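Local structure of aeromonas extracellular serine protease (Aeromonas sobria, 3WQB) at residues A[33-36]-A[37-40]; A[61-65]-A[66-70]; A[83-86]-A[87-90]; A[157-161]-A[162-166]; A[312-315]-A[316-319]. The protein cleaves host plasma proteins after paired basic residues, one of them lysine, as a calcium-binding serine endopeptidase of the furin type and a probable virulence factor. The protein carries 1 engineered substitution. All blocks are in the same frame, centred on the assembly; numbering follows the deposited sequence.

Interaction 1 of 5, residues A[33-36]-A[37-40]; sequences DQQW and YLLN
Gln35 and Tyr37 meet round a tight bend and share a buried hydrogen bond, Gln35 NE2 donating to Tyr37 OH over 2.9 Å. The hydroxyl sits 20° out of the amide plane, and amide and ring are turned 65° against each other. Both groups have a second partner in the same chain: NE2 also bonds Lys133 O, while Tyr37 OH bonds Val294 O, so the pair ties the bend to strand 293-296. Tyr37 CG lies between its backbone N and carbonyl carbon (chi1 55°), which folds the ring back until Gln35 CB stands over one face, 4.2 Å from the ring centroid. On the main chain, Gln35 O takes Leu38 N at 3.0 Å and, weakly, Leu39 N at 3.5 Å. Leu38 runs alongside Gln35, its CD1 3.6 Å from Gln35 NE2. Trp36 and Asn40 likewise lie side by side, with Asn40 ND2 3.6 Å from Trp36 CE3. Their polar atoms are satisfied beyond the bend: Trp36 NE1 by Ala292 O, Asn40 ND2 by Asn55 O and Asn40 OD1 by Gly42 N. The arrangement is a single helix-like turn following a 3-10 segment, set in the catalytic domain beside the first calcium site, where the Gln35 side chain touches the calcium ligand Thr132.

Interaction 2 of 5, residues A[61-65]-A[66-70]; sequences WAHRT and GVLGQ
Ala62 and His63 are joined to Gly66 and Val67 by a Schellman motif, the cap that closes helix 60-64 and turns the chain toward strand 73-77. Val67 N donates to Ala62 O over 2.9 Å, and Gly66 N makes a weak bond of 3.4 Å to His63 O. Gly66, the C-prime residue, has the positive phi (82°) that reverses the chain, a conformation glycine adopts readily. Ala62 O is gripped twice, since Thr65 N reaches it from the face opposite Val67 N. Thr65 OG1 sits between its backbone N and carbonyl carbon (chi1 62°), which points it back to Trp61 O at 2.9 Å and sets CG2 over the centre of the Trp61 ring. Apolar contacts close the cap: Ala62 CB meets Val67 CB at 3.8 Å, and Leu68 CD2 stands over one face of the His63 imidazole, 4.0 Å from its centroid. Gln70 bridges the loop, its NE2 giving to Gly66 O at 3.1 Å and its OE1 taking Leu68 N. His63 NE2 bonds Ile135 O. Outward, Val67 packs on Leu348, Ser351 and Ala352 of helix 335-352, while Trp61 and Ala62 lean on Leu423 of helix 419-426.

Interaction 3 of 5, residues A[83-86]-A[87-90]; sequences IAHP and DLAD. With CA (calcium ion), chain C.
His85 and Asp87 belong to a helical turn, Ala89 N bonded back to His85 O, that carries Asp87 into the first calcium site of the subtilisin domain. Imidazole and carboxylate planes are inclined 31° to each other. The His85 torsion (chi1 -164°) swings the ring to the side where ND1 faces the Asp87 backbone N-H, which meets it at the ring edge, in plane, at an Asp87 N to His85 ND1 distance of 2.9 Å. The other nitrogen, His85 NE2, bonds Asp327 O, so the imidazole is held at both nitrogens, which fixes its rotation; Tyr328 meets it at a steep angle. Asp87 presents its carboxylate to the calcium ion with both oxygens, OD1 at 2.4 Å and OD2 at 2.5 Å from the metal. Asn29, Val126, Asn128, Ile130 and Thr132 supply the other five oxygens. Leu88 CD1 rests against His85 CB at 3.8 Å. His85 O accepts twice: Ala89 N arrives nearly along the C=O axis at 2.9 Å, whereas Leu88 N stands above the carbonyl plane. Ala89 CA makes a CA-H...O contact of 3.4 Å with Ile83 O. One water finishes the turn, donating to Pro86 O and accepting from Asp90 N, each at 2.8 Å.

Interaction 4 of 5, residues A[157-161]-A[162-166]; sequences DWLYA and LGDSN
Ser165 OG donates to Tyr160 O over 2.8 Å, lying in the carbonyl plane on a lone pair. Asp164 N makes the other firm bond, 3.0 Å to Leu159 O, five residues back. Leu162 N makes weak bonds to Trp158 O and, at 3.4 Å, to Leu159 O. Ser165 OG also bonds Ser168 N, and Tyr160 O bonds Ser168 OG, so the departing chain is fastened to the last turn of the helix. These bonds describe a helix that widens into a pi-type turn as it ends, with Gly163 taking the positive phi (118°) of the widened turn. Helix 155-164 packs against the parallel sheet of the subtilisin fold, where Trp158, Ala161 and Leu162 touch Val77 of strand 73-77. Ser165 also lies over one face of the Tyr160 ring: its CB is 3.6 Å from the ring centroid, and its OG hangs above the ring centre. Lys97 makes a cation-pi contact with the same ring. Matching first torsions (chi1 -74° for Leu162, -70° for Trp158) send these two side chains off the helix in the same direction, so they run alongside each other, Leu162 CD1 3.8 Å from Trp158 CE3. Leu159 CB meets Asp164 CB at 3.9 Å, and Asp164 OD1 is hydrogen-bonded to a polar side chain of another protein chain in the assembly.

Interaction 5 of 5, residues A[312-315]-A[316-319]; sequences STNR and LHGN
Asn314 and Leu316 are joined by a hydrogen bond from Leu316 N to Asn314 OD1, 3.0 Å long, with the donor tilted 33° from the plane of the side-chain carbonyl. Asn314 CG points away from its own backbone N (chi1 -174°), which carries OD1 forward to the N-H of Leu316, two residues on. The backbone adds a second link, His317 N to Asn314 O at 3.2 Å, entering from above the carbonyl plane. The third is nearly straight: Asn319 ND2 reaches Arg315 O over 2.9 Å with that oxygen in its amide plane. Before them, Asn314 N donates to Ser312 OG at 3.0 Å. Asn314 ND2 is taken up by Gly287 O and Gly45 O, His317 NE2 pairs with Gly330 N, and the Arg315 guanidinium bonds Ser47 O and forms a salt bridge with Asp44. The remaining contacts gather on the His317 imidazole. Ser312 CB lies over one face, 3.9 Å from the ring centroid. Asn314 crosses the ring at about a right angle, its OD1 3.5 Å from His317 CD2. The bonds are those of an ST turn at Ser312, an Asx turn at Asn314 and a type I beta turn from Asn314 to His317; the chain runs on into a type II turn from Leu316 to Asn319, across which Asn319 ND2 reaches back, in the loop whose His317 touches Asn306 of the second calcium site.

How the interactions relate
All five contacts belong to the subtilisin-like catalytic domain and follow one another along the chain without overlap. Interactions 1 and 5 are neighbours despite their separation in sequence: their centres lie about 17 Å apart, Gln34 packs on Arg315, and both residues bond Asp44. Interactions 1 and 3 both lie at the first calcium site, the latter supplying a ligand, and interaction 5 lies near the second, so these three place loops of the domain beside two of its calcium ions. Interactions 2 and 4 lie on helices around strand 73-77, one leading into it and one packed against it. Interaction 4 stands apart, its centre about 37 Å from that of interaction 5, in reach of the other protein chain.

Interaction 1 of 5, residues A[33-36]-A[37-40]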
loop_
_atom_site.group_PDB
_atom_site.type_symbol
_atom_site.label_atom_id
_atom_site.label_comp_id
_atom_site.label_asym_id
_atom_site.label_seq_id
_atom_site.Cartn_x
_atom_site.Cartn_y
_atom_site.Cartn_z
ATOM N N ASP A 33 -14.188 -20.957 -13.247
ATOM C CA ASP A 33 -15.559 -20.491 -13.048
ATOM C C ASP A 33 -15.867 -20.131 -11.598
ATOM O O ASP A 33 -16.922 -19.571 -11.318
ATOM C CB ASP A 33 -16.583 -21.483 -13.619
ATOM C CG ASP A 33 -16.566 -21.522 -15.137
ATOM O OD1 ASP A 33 -16.401 -20.451 -15.767
ATOM O OD2 ASP A 33 -16.722 -22.625 -15.702
ATOM N N GLN A 34 -14.939 -20.443 -10.689
ATOM C CA GLN A 34 -15.063 -20.020 -9.296
ATOM C C GLN A 34 -14.137 -18.858 -8.926
ATOM O O GLN A 34 -14.072 -18.449 -7.761
ATOM C CB GLN A 34 -14.924 -21.216 -8.347
ATOM C CG GLN A 34 -16.159 -22.113 -8.365
ATOM C CD GLN A 34 -17.314 -21.560 -7.561
ATOM O OE1 GLN A 34 -17.523 -20.348 -7.495
ATOM N NE2 GLN A 34 -18.063 -22.446 -6.926
ATOM N N GLN A 35 -13.437 -18.328 -9.928
ATOM C CA GLN A 35 -12.655 -17.093 -9.775
ATOM C C GLN A 35 -13.569 -15.915 -10.145
ATOM O O GLN A 35 -13.550 -15.421 -11.274
ATOM C CB GLN A 35 -11.421 -17.123 -10.673
ATOM C CG GLN A 35 -10.415 -18.213 -10.325
ATOM C CD GLN A 35 -9.294 -18.277 -11.340
ATOM O OE1 GLN A 35 -9.281 -19.150 -12.209
ATOM N NE2 GLN A 35 -8.361 -17.334 -11.254
ATOM N N TRP A 36 -14.384 -15.486 -9.188
ATOM C CA TRP A 36 -15.366 -14.430 -9.449
ATOM C C TRP A 36 -14.684 -13.130 -9.826
ATOM O O TRP A 36 -15.303 -12.268 -10.434
ATOM C CB TRP A 36 -16.284 -14.206 -8.229
ATOM C CG TRP A 36 -15.520 -13.749 -7.012
ATOM C CD1 TRP A 36 -14.962 -14.545 -6.057
ATOM C CD2 TRP A 36 -15.183 -12.399 -6.656
ATOM N NE1 TRP A 36 -14.312 -13.779 -5.116
ATOM C CE2 TRP A 36 -14.428 -12.458 -5.461
ATOM C CE3 TRP A 36 -15.457 -11.144 -7.222
ATOM C CZ2 TRP A 36 -13.932 -11.311 -4.826
ATOM C CZ3 TRP A 36 -14.971 -10.003 -6.586
ATOM C CH2 TRP A 36 -14.223 -10.097 -5.390
ATOM N N TYR A 37 -13.425 -12.978 -9.435
ATOM C CA TYR A 37 -12.700 -11.763 -9.742
ATOM C C TYR A 37 -12.373 -11.627 -11.226
ATOM O O TYR A 37 -12.252 -10.509 -11.737
ATOM C CB TYR A 37 -11.452 -11.624 -8.863
ATOM C CG TYR A 37 -10.473 -12.777 -8.888
ATOM C CD1 TYR A 37 -10.619 -13.863 -8.016
ATOM C CD2 TYR A 37 -9.360 -12.748 -9.720
ATOM C CE1 TYR A 37 -9.679 -14.901 -7.994
ATOM C CE2 TYR A 37 -8.426 -13.782 -9.712
ATOM C CZ TYR A 37 -8.598 -14.856 -8.850
ATOM O OH TYR A 37 -7.671 -15.868 -8.826
ATOM N N LEU A 38 -12.256 -12.756 -11.922
ATOM C CA LEU A 38 -12.110 -12.727 -13.379
ATOM C C LEU A 38 -13.441 -12.364 -14.033
ATOM O O LEU A 38 -13.493 -11.532 -14.937
ATOM C CB LEU A 38 -11.653 -14.084 -13.919
ATOM C CG LEU A 38 -10.319 -14.667 -13.451
ATOM C CD1 LEU A 38 -10.095 -16.000 -14.136
ATOM C CD2 LEU A 38 -9.180 -13.697 -13.745
ATOM N N LEU A 39 -14.510 -13.011 -13.570
ATOM C CA LEU A 39 -15.856 -12.813 -14.098
ATOM C C LEU A 39 -16.800 -13.244 -12.987
ATOM O O LEU A 39 -16.814 -14.415 -12.570
ATOM C CB LEU A 39 -16.073 -13.637 -15.376
ATOM C CG LEU A 39 -17.317 -13.365 -16.232
ATOM C CD1 LEU A 39 -17.147 -13.969 -17.603
ATOM C CD2 LEU A 39 -18.575 -13.927 -15.584
ATOM N N ASN A 40 -17.558 -12.281 -12.488
ATOM C CA ASN A 40 -18.448 -12.493 -11.359
ATOM C C ASN A 40 -19.854 -12.736 -11.868
ATOM O O ASN A 40 -20.515 -11.813 -12.342
ATOM C CB ASN A 40 -18.414 -11.260 -10.452
ATOM C CG ASN A 40 -19.208 -11.431 -9.168
ATOM O OD1 ASN A 40 -20.084 -12.292 -9.050
ATOM N ND2 ASN A 40 -18.898 -10.589 -8.189
#

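Interaction 2 of 5, residues A[61-65]-A[66-70]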
loop_
_atom_site.group_PDB
_atom_site.type_symbol
_atom_site.label_atom_id
_atom_site.label_comp_id
_atom_site.label_asym_id
_atom_site.label_seq_id
_atom_site.Cartn_x
_atom_site.Cartn_y
_atom_site.Cartn_z
ATOM N N TRP A 61 -13.100 -9.372 -22.276
ATOM C CA TRP A 61 -12.806 -9.021 -23.657
ATOM C C TRP A 61 -11.312 -9.071 -23.915
ATOM O O TRP A 61 -10.889 -9.481 -24.990
ATOM C CB TRP A 61 -13.424 -7.668 -24.008
ATOM C CG TRP A 61 -13.255 -7.223 -25.434
ATOM C CD1 TRP A 61 -14.139 -7.396 -26.467
ATOM C CD2 TRP A 61 -12.150 -6.483 -25.971
ATOM N NE1 TRP A 61 -13.641 -6.817 -27.615
ATOM C CE2 TRP A 61 -12.427 -6.246 -27.337
ATOM C CE3 TRP A 61 -10.947 -6.001 -25.430
ATOM C CZ2 TRP A 61 -11.539 -5.557 -28.174
ATOM C CZ3 TRP A 61 -10.069 -5.309 -26.259
ATOM C CH2 TRP A 61 -10.374 -5.088 -27.615
ATOM N N ALA A 62 -10.500 -8.680 -22.931
ATOM C CA ALA A 62 -9.062 -8.924 -23.031
ATOM C C ALA A 62 -8.781 -10.416 -23.253
ATOM O O ALA A 62 -8.068 -10.793 -24.183
ATOM C CB ALA A 62 -8.334 -8.410 -21.807
ATOM N N HIS A 63 -9.377 -11.262 -22.424
ATOM C CA HIS A 63 -9.159 -12.691 -22.549
ATOM C C HIS A 63 -9.660 -13.250 -23.880
ATOM O O HIS A 63 -8.978 -14.070 -24.484
ATOM C CB HIS A 63 -9.761 -13.434 -21.357
ATOM C CG HIS A 63 -8.905 -13.377 -20.130
ATOM N ND1 HIS A 63 -8.894 -14.383 -19.187
ATOM C CD2 HIS A 63 -8.016 -12.449 -19.701
ATOM C CE1 HIS A 63 -8.045 -14.070 -18.225
ATOM N NE2 HIS A 63 -7.501 -12.901 -18.510
ATOM N N ARG A 64 -10.823 -12.791 -24.348
ATOM C CA ARG A 64 -11.376 -13.278 -25.608
ATOM C C ARG A 64 -10.627 -12.748 -26.826
ATOM O O ARG A 64 -10.795 -13.283 -27.911
ATOM C CB ARG A 64 -12.868 -12.944 -25.730
ATOM C CG ARG A 64 -13.764 -13.716 -24.775
ATOM C CD ARG A 64 -15.230 -13.576 -25.137
ATOM N NE ARG A 64 -15.559 -14.373 -26.319
ATOM C CZ ARG A 64 -16.728 -14.355 -26.954
ATOM N NH1 ARG A 64 -17.720 -13.580 -26.534
ATOM N NH2 ARG A 64 -16.903 -15.125 -28.022
ATOM N N THR A 65 -9.820 -11.702 -26.667
ATOM C CA THR A 65 -9.027 -11.187 -27.797
ATOM C C THR A 65 -7.530 -11.479 -27.670
ATOM O O THR A 65 -6.724 -10.943 -28.431
ATOM C CB THR A 65 -9.234 -9.665 -28.028
ATOM O OG1 THR A 65 -8.804 -8.939 -26.871
ATOM C CG2 THR A 65 -10.701 -9.324 -28.348
ATOM N N GLY A 66 -7.158 -12.320 -26.707
ATOM C CA GLY A 66 -5.778 -12.775 -26.594
ATOM C C GLY A 66 -4.837 -11.820 -25.883
ATOM O O GLY A 66 -3.614 -11.982 -25.955
ATOM N N VAL A 67 -5.395 -10.816 -25.207
ATOM C CA VAL A 67 -4.616 -9.938 -24.326
ATOM C C VAL A 67 -4.446 -10.652 -22.986
ATOM O O VAL A 67 -5.391 -10.778 -22.202
ATOM C CB VAL A 67 -5.301 -8.561 -24.138
ATOM C CG1 VAL A 67 -4.502 -7.690 -23.171
ATOM C CG2 VAL A 67 -5.472 -7.837 -25.487
ATOM N N LEU A 68 -3.227 -11.115 -22.739
ATOM C CA LEU A 68 -2.981 -12.063 -21.658
ATOM C C LEU A 68 -1.715 -11.786 -20.847
ATOM O O LEU A 68 -1.301 -12.620 -20.037
ATOM C CB LEU A 68 -2.951 -13.493 -22.217
ATOM C CG LEU A 68 -4.240 -14.067 -22.814
ATOM C CD1 LEU A 68 -3.967 -15.410 -23.464
ATOM C CD2 LEU A 68 -5.354 -14.173 -21.782
ATOM N N GLY A 69 -1.096 -10.626 -21.055
ATOM C CA GLY A 69 0.097 -10.278 -20.296
ATOM C C GLY A 69 1.412 -10.738 -20.895
ATOM O O GLY A 69 2.453 -10.629 -20.262
ATOM N N GLN A 70 1.369 -11.247 -22.126
ATOM C CA GLN A 70 2.570 -11.709 -22.818
ATOM C C GLN A 70 3.644 -10.625 -22.888
ATOM O O GLN A 70 3.351 -9.464 -23.202
ATOM C CB GLN A 70 2.217 -12.237 -24.219
ATOM C CG GLN A 70 1.483 -11.255 -25.165
ATOM C CD GLN A 70 -0.049 -11.313 -25.102
ATOM O OE1 GLN A 70 -0.642 -11.585 -24.065
ATOM N NE2 GLN A 70 -0.688 -11.022 -26.227
#

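Interaction 3 of 5, residues A[83-86]-A[87-90]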
loop_
_atom_site.group_PDB
_atom_site.type_symbol
_atom_site.label_atom_id
_atom_site.label_comp_id
_atom_site.label_asym_id
_atom_site.label_seq_id
_atom_site.Cartn_x
_atom_site.Cartn_y
_atom_site.Cartn_z
ATOM N N ILE A 83 7.989 -21.880 -6.672
ATOM C CA ILE A 83 8.289 -21.790 -8.102
ATOM C C ILE A 83 8.075 -23.085 -8.888
ATOM O O ILE A 83 7.965 -23.041 -10.114
ATOM C CB ILE A 83 9.710 -21.226 -8.373
ATOM C CG1 ILE A 83 10.787 -22.053 -7.655
ATOM C CG2 ILE A 83 9.773 -19.743 -8.010
ATOM C CD1 ILE A 83 12.180 -21.862 -8.225
ATOM N N ALA A 84 8.011 -24.220 -8.196
ATOM C CA ALA A 84 7.735 -25.492 -8.857
ATOM C C ALA A 84 6.245 -25.885 -8.876
ATOM O O ALA A 84 5.898 -26.960 -9.365
ATOM C CB ALA A 84 8.578 -26.603 -8.246
ATOM N N HIS A 85 5.367 -25.018 -8.364
ATOM C CA HIS A 85 3.927 -25.257 -8.442
ATOM C C HIS A 85 3.528 -25.578 -9.875
ATOM O O HIS A 85 3.944 -24.871 -10.800
ATOM C CB HIS A 85 3.155 -24.017 -7.996
ATOM C CG HIS A 85 1.713 -24.284 -7.692
ATOM N ND1 HIS A 85 0.780 -24.573 -8.666
ATOM C CD2 HIS A 85 1.056 -24.351 -6.512
ATOM C CE1 HIS A 85 -0.395 -24.779 -8.098
ATOM N NE2 HIS A 85 -0.255 -24.641 -6.792
ATOM N N PRO A 86 2.722 -26.634 -10.075
ATOM C CA PRO A 86 2.393 -27.038 -11.447
ATOM C C PRO A 86 1.617 -25.983 -12.238
ATOM O O PRO A 86 1.670 -25.974 -13.479
ATOM C CB PRO A 86 1.544 -28.308 -11.261
ATOM C CG PRO A 86 1.106 -28.298 -9.843
ATOM C CD PRO A 86 2.171 -27.566 -9.075
ATOM N N ASP A 87 0.942 -25.077 -11.531
ATOM C CA ASP A 87 0.172 -24.029 -12.196
ATOM C C ASP A 87 0.881 -22.679 -12.184
ATOM O O ASP A 87 0.275 -21.670 -12.532
ATOM C CB ASP A 87 -1.248 -23.928 -11.609
ATOM C CG ASP A 87 -2.306 -23.673 -12.679
ATOM O OD1 ASP A 87 -2.031 -23.913 -13.883
ATOM O OD2 ASP A 87 -3.432 -23.252 -12.323
ATOM N N LEU A 88 2.164 -22.674 -11.803
ATOM C CA LEU A 88 2.997 -21.460 -11.845
ATOM C C LEU A 88 4.309 -21.616 -12.607
ATOM O O LEU A 88 4.797 -20.657 -13.206
ATOM C CB LEU A 88 3.314 -20.944 -10.435
ATOM C CG LEU A 88 2.117 -20.509 -9.586
ATOM C CD1 LEU A 88 2.547 -20.260 -8.149
ATOM C CD2 LEU A 88 1.444 -19.263 -10.167
ATOM N N ALA A 89 4.876 -22.821 -12.574
ATOM C CA ALA A 89 6.244 -23.059 -13.035
ATOM C C ALA A 89 6.519 -22.554 -14.442
ATOM O O ALA A 89 7.559 -21.942 -14.685
ATOM C CB ALA A 89 6.588 -24.546 -12.926
ATOM N N ASP A 90 5.582 -22.795 -15.362
ATOM C CA ASP A 90 5.777 -22.371 -16.755
ATOM C C ASP A 90 5.941 -20.861 -16.899
ATOM O O ASP A 90 6.502 -20.388 -17.895
ATOM C CB ASP A 90 4.620 -22.827 -17.649
ATOM C CG ASP A 90 4.608 -24.321 -17.903
ATOM O OD1 ASP A 90 5.604 -25.007 -17.587
ATOM O OD2 ASP A 90 3.581 -24.805 -18.436
HETATM CA CA CA C . -4.226 -23.319 -14.710
HETATM O O HOH W 1 3.444 -24.656 -15.116
#

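Interaction 4 of 5, residues A[157-161]-A[162-166]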
loop_
_atom_site.group_PDB
_atom_site.type_symbol
_atom_site.label_atom_id
_atom_site.label_comp_id
_atom_site.label_asym_id
_atom_site.label_seq_id
_atom_site.Cartn_x
_atom_site.Cartn_y
_atom_site.Cartn_z
ATOM N N ASP A 157 18.276 -6.181 0.620
ATOM C CA ASP A 157 17.304 -7.101 0.033
ATOM C C ASP A 157 16.107 -6.367 -0.585
ATOM O O ASP A 157 15.609 -6.780 -1.644
ATOM C CB ASP A 157 16.869 -8.144 1.057
ATOM C CG ASP A 157 18.014 -9.047 1.478
ATOM O OD1 ASP A 157 18.910 -9.304 0.638
ATOM O OD2 ASP A 157 17.999 -9.511 2.629
ATOM N N TRP A 158 15.660 -5.275 0.046
ATOM C CA TRP A 158 14.631 -4.433 -0.586
ATOM C C TRP A 158 15.126 -3.912 -1.942
ATOM O O TRP A 158 14.424 -4.008 -2.938
ATOM C CB TRP A 158 14.207 -3.258 0.305
ATOM C CG TRP A 158 13.424 -3.640 1.529
ATOM C CD1 TRP A 158 13.800 -3.454 2.830
ATOM C CD2 TRP A 158 12.127 -4.253 1.572
ATOM N NE1 TRP A 158 12.816 -3.904 3.683
ATOM C CE2 TRP A 158 11.786 -4.413 2.938
ATOM C CE3 TRP A 158 11.219 -4.688 0.593
ATOM C CZ2 TRP A 158 10.581 -4.990 3.349
ATOM C CZ3 TRP A 158 10.024 -5.274 1.004
ATOM C CH2 TRP A 158 9.712 -5.412 2.370
ATOM N N LEU A 159 16.338 -3.368 -1.968
ATOM C CA LEU A 159 16.954 -2.914 -3.209
ATOM C C LEU A 159 17.004 -4.033 -4.252
ATOM O O LEU A 159 16.629 -3.829 -5.413
ATOM C CB LEU A 159 18.368 -2.404 -2.921
ATOM C CG LEU A 159 18.458 -1.085 -2.152
ATOM C CD1 LEU A 159 19.896 -0.826 -1.778
ATOM C CD2 LEU A 159 17.889 0.076 -2.974
ATOM N N TYR A 160 17.445 -5.221 -3.831
ATOM C CA TYR A 160 17.597 -6.344 -4.736
ATOM C C TYR A 160 16.278 -6.702 -5.428
ATOM O O TYR A 160 16.246 -7.012 -6.628
ATOM C CB TYR A 160 18.183 -7.570 -4.013
ATOM C CG TYR A 160 18.727 -8.596 -4.982
ATOM C CD1 TYR A 160 17.890 -9.548 -5.580
ATOM C CD2 TYR A 160 20.076 -8.591 -5.336
ATOM C CE1 TYR A 160 18.383 -10.464 -6.498
ATOM C CE2 TYR A 160 20.570 -9.501 -6.238
ATOM C CZ TYR A 160 19.726 -10.434 -6.825
ATOM O OH TYR A 160 20.218 -11.332 -7.733
ATOM N N ALA A 161 15.193 -6.659 -4.657
ATOM C CA ALA A 161 13.878 -7.108 -5.110
ATOM C C ALA A 161 13.110 -6.055 -5.896
ATOM O O ALA A 161 12.252 -6.400 -6.710
ATOM C CB ALA A 161 13.054 -7.536 -3.920
ATOM N N LEU A 162 13.392 -4.781 -5.627
ATOM C CA LEU A 162 12.530 -3.703 -6.089
ATOM C C LEU A 162 13.127 -2.911 -7.260
ATOM O O LEU A 162 12.724 -1.779 -7.534
ATOM C CB LEU A 162 12.135 -2.800 -4.915
ATOM C CG LEU A 162 11.099 -3.417 -3.960
ATOM C CD1 LEU A 162 11.083 -2.687 -2.627
ATOM C CD2 LEU A 162 9.698 -3.440 -4.602
ATOM N N GLY A 163 14.100 -3.504 -7.947
ATOM C CA GLY A 163 14.574 -2.959 -9.214
ATOM C C GLY A 163 16.013 -2.521 -9.276
ATOM O O GLY A 163 16.461 -2.100 -10.333
ATOM N N ASP A 164 16.743 -2.617 -8.170
ATOM C CA ASP A 164 18.133 -2.150 -8.133
ATOM C C ASP A 164 19.121 -3.184 -8.674
ATOM O O ASP A 164 20.206 -2.818 -9.130
ATOM C CB ASP A 164 18.528 -1.735 -6.714
ATOM C CG ASP A 164 19.933 -1.178 -6.638
ATOM O OD1 ASP A 164 20.158 -0.080 -7.174
ATOM O OD2 ASP A 164 20.790 -1.833 -6.006
ATOM N N SER A 165 18.752 -4.462 -8.650
ATOM C CA SER A 165 19.663 -5.531 -9.076
ATOM C C SER A 165 19.507 -5.863 -10.551
ATOM O O SER A 165 18.492 -5.543 -11.173
ATOM C CB SER A 165 19.412 -6.787 -8.242
ATOM O OG SER A 165 18.170 -7.381 -8.565
ATOM N N ASN A 166 20.512 -6.531 -11.108
ATOM C CA ASN A 166 20.403 -7.016 -12.473
ATOM C C ASN A 166 19.211 -7.943 -12.625
ATOM O O ASN A 166 18.540 -7.944 -13.649
ATOM C CB ASN A 166 21.686 -7.723 -12.900
ATOM C CG ASN A 166 22.847 -6.772 -13.028
ATOM O OD1 ASN A 166 22.672 -5.554 -13.016
ATOM N ND2 ASN A 166 24.045 -7.321 -13.145
#

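Interaction 5 of 5, residues A[312-315]-A[316-319]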
loop_
_atom_site.group_PDB
_atom_site.type_symbol
_atom_site.label_atom_id
_atom_site.label_comp_id
_atom_site.label_asym_id
_atom_site.label_seq_id
_atom_site.Cartn_x
_atom_site.Cartn_y
_atom_site.Cartn_z
ATOM N N SER A 312 -10.679 -25.471 6.629
ATOM C CA SER A 312 -11.459 -24.303 6.255
ATOM C C SER A 312 -12.869 -24.743 5.899
ATOM O O SER A 312 -13.065 -25.836 5.363
ATOM C CB SER A 312 -10.825 -23.606 5.044
ATOM O OG SER A 312 -11.626 -22.513 4.610
ATOM N N THR A 313 -13.845 -23.878 6.162
ATOM C CA THR A 313 -15.202 -24.113 5.666
ATOM C C THR A 313 -15.317 -23.856 4.157
ATOM O O THR A 313 -16.322 -24.193 3.542
ATOM C CB THR A 313 -16.273 -23.288 6.412
ATOM O OG1 THR A 313 -16.083 -21.894 6.148
ATOM C CG2 THR A 313 -16.229 -23.547 7.928
ATOM N N ASN A 314 -14.289 -23.263 3.550
ATOM C CA ASN A 314 -14.265 -23.180 2.097
ATOM C C ASN A 314 -14.260 -24.585 1.490
ATOM O O ASN A 314 -13.423 -25.410 1.855
ATOM C CB ASN A 314 -13.077 -22.367 1.607
ATOM C CG ASN A 314 -13.127 -22.151 0.123
ATOM O OD1 ASN A 314 -12.759 -23.035 -0.656
ATOM N ND2 ASN A 314 -13.643 -20.997 -0.291
ATOM N N ARG A 315 -15.196 -24.854 0.581
ATOM C CA ARG A 315 -15.376 -26.229 0.092
ATOM C C ARG A 315 -14.242 -26.766 -0.780
ATOM O O ARG A 315 -14.140 -27.980 -0.985
ATOM C CB ARG A 315 -16.714 -26.392 -0.640
ATOM C CG ARG A 315 -17.936 -26.034 0.197
ATOM C CD ARG A 315 -19.246 -26.403 -0.518
ATOM N NE ARG A 315 -19.288 -25.911 -1.899
ATOM C CZ ARG A 315 -19.624 -24.672 -2.263
ATOM N NH1 ARG A 315 -19.987 -23.773 -1.356
ATOM N NH2 ARG A 315 -19.607 -24.330 -3.544
ATOM N N LEU A 316 -13.388 -25.883 -1.294
ATOM C CA LEU A 316 -12.268 -26.325 -2.105
ATOM C C LEU A 316 -11.200 -27.027 -1.269
ATOM O O LEU A 316 -10.431 -27.829 -1.791
ATOM C CB LEU A 316 -11.667 -25.135 -2.861
ATOM C CG LEU A 316 -10.448 -25.365 -3.766
ATOM C CD1 LEU A 316 -10.783 -26.338 -4.879
ATOM C CD2 LEU A 316 -9.954 -24.051 -4.334
ATOM N N HIS A 317 -11.145 -26.708 0.019
ATOM C CA HIS A 317 -10.067 -27.199 0.884
ATOM C C HIS A 317 -10.289 -28.639 1.319
ATOM O O HIS A 317 -11.415 -29.040 1.585
ATOM C CB HIS A 317 -9.926 -26.293 2.106
ATOM C CG HIS A 317 -9.387 -24.926 1.792
ATOM N ND1 HIS A 317 -8.408 -24.337 2.557
ATOM C CD2 HIS A 317 -9.693 -24.035 0.815
ATOM C CE1 HIS A 317 -8.127 -23.141 2.065
ATOM N NE2 HIS A 317 -8.895 -22.933 1.010
ATOM N N GLY A 318 -9.202 -29.407 1.375
ATOM C CA GLY A 318 -9.263 -30.817 1.780
ATOM C C GLY A 318 -10.321 -31.584 1.016
ATOM O O GLY A 318 -11.073 -32.385 1.596
ATOM N N ASN A 319 -10.368 -31.329 -0.288
ATOM C CA ASN A 319 -11.384 -31.866 -1.180
ATOM C C ASN A 319 -10.721 -32.740 -2.232
ATOM O O ASN A 319 -10.123 -32.237 -3.183
ATOM C CB ASN A 319 -12.159 -30.709 -1.825
ATOM C CG ASN A 319 -13.346 -31.178 -2.641
ATOM O OD1 ASN A 319 -13.281 -32.193 -3.336
ATOM N ND2 ASN A 319 -14.431 -30.419 -2.584
#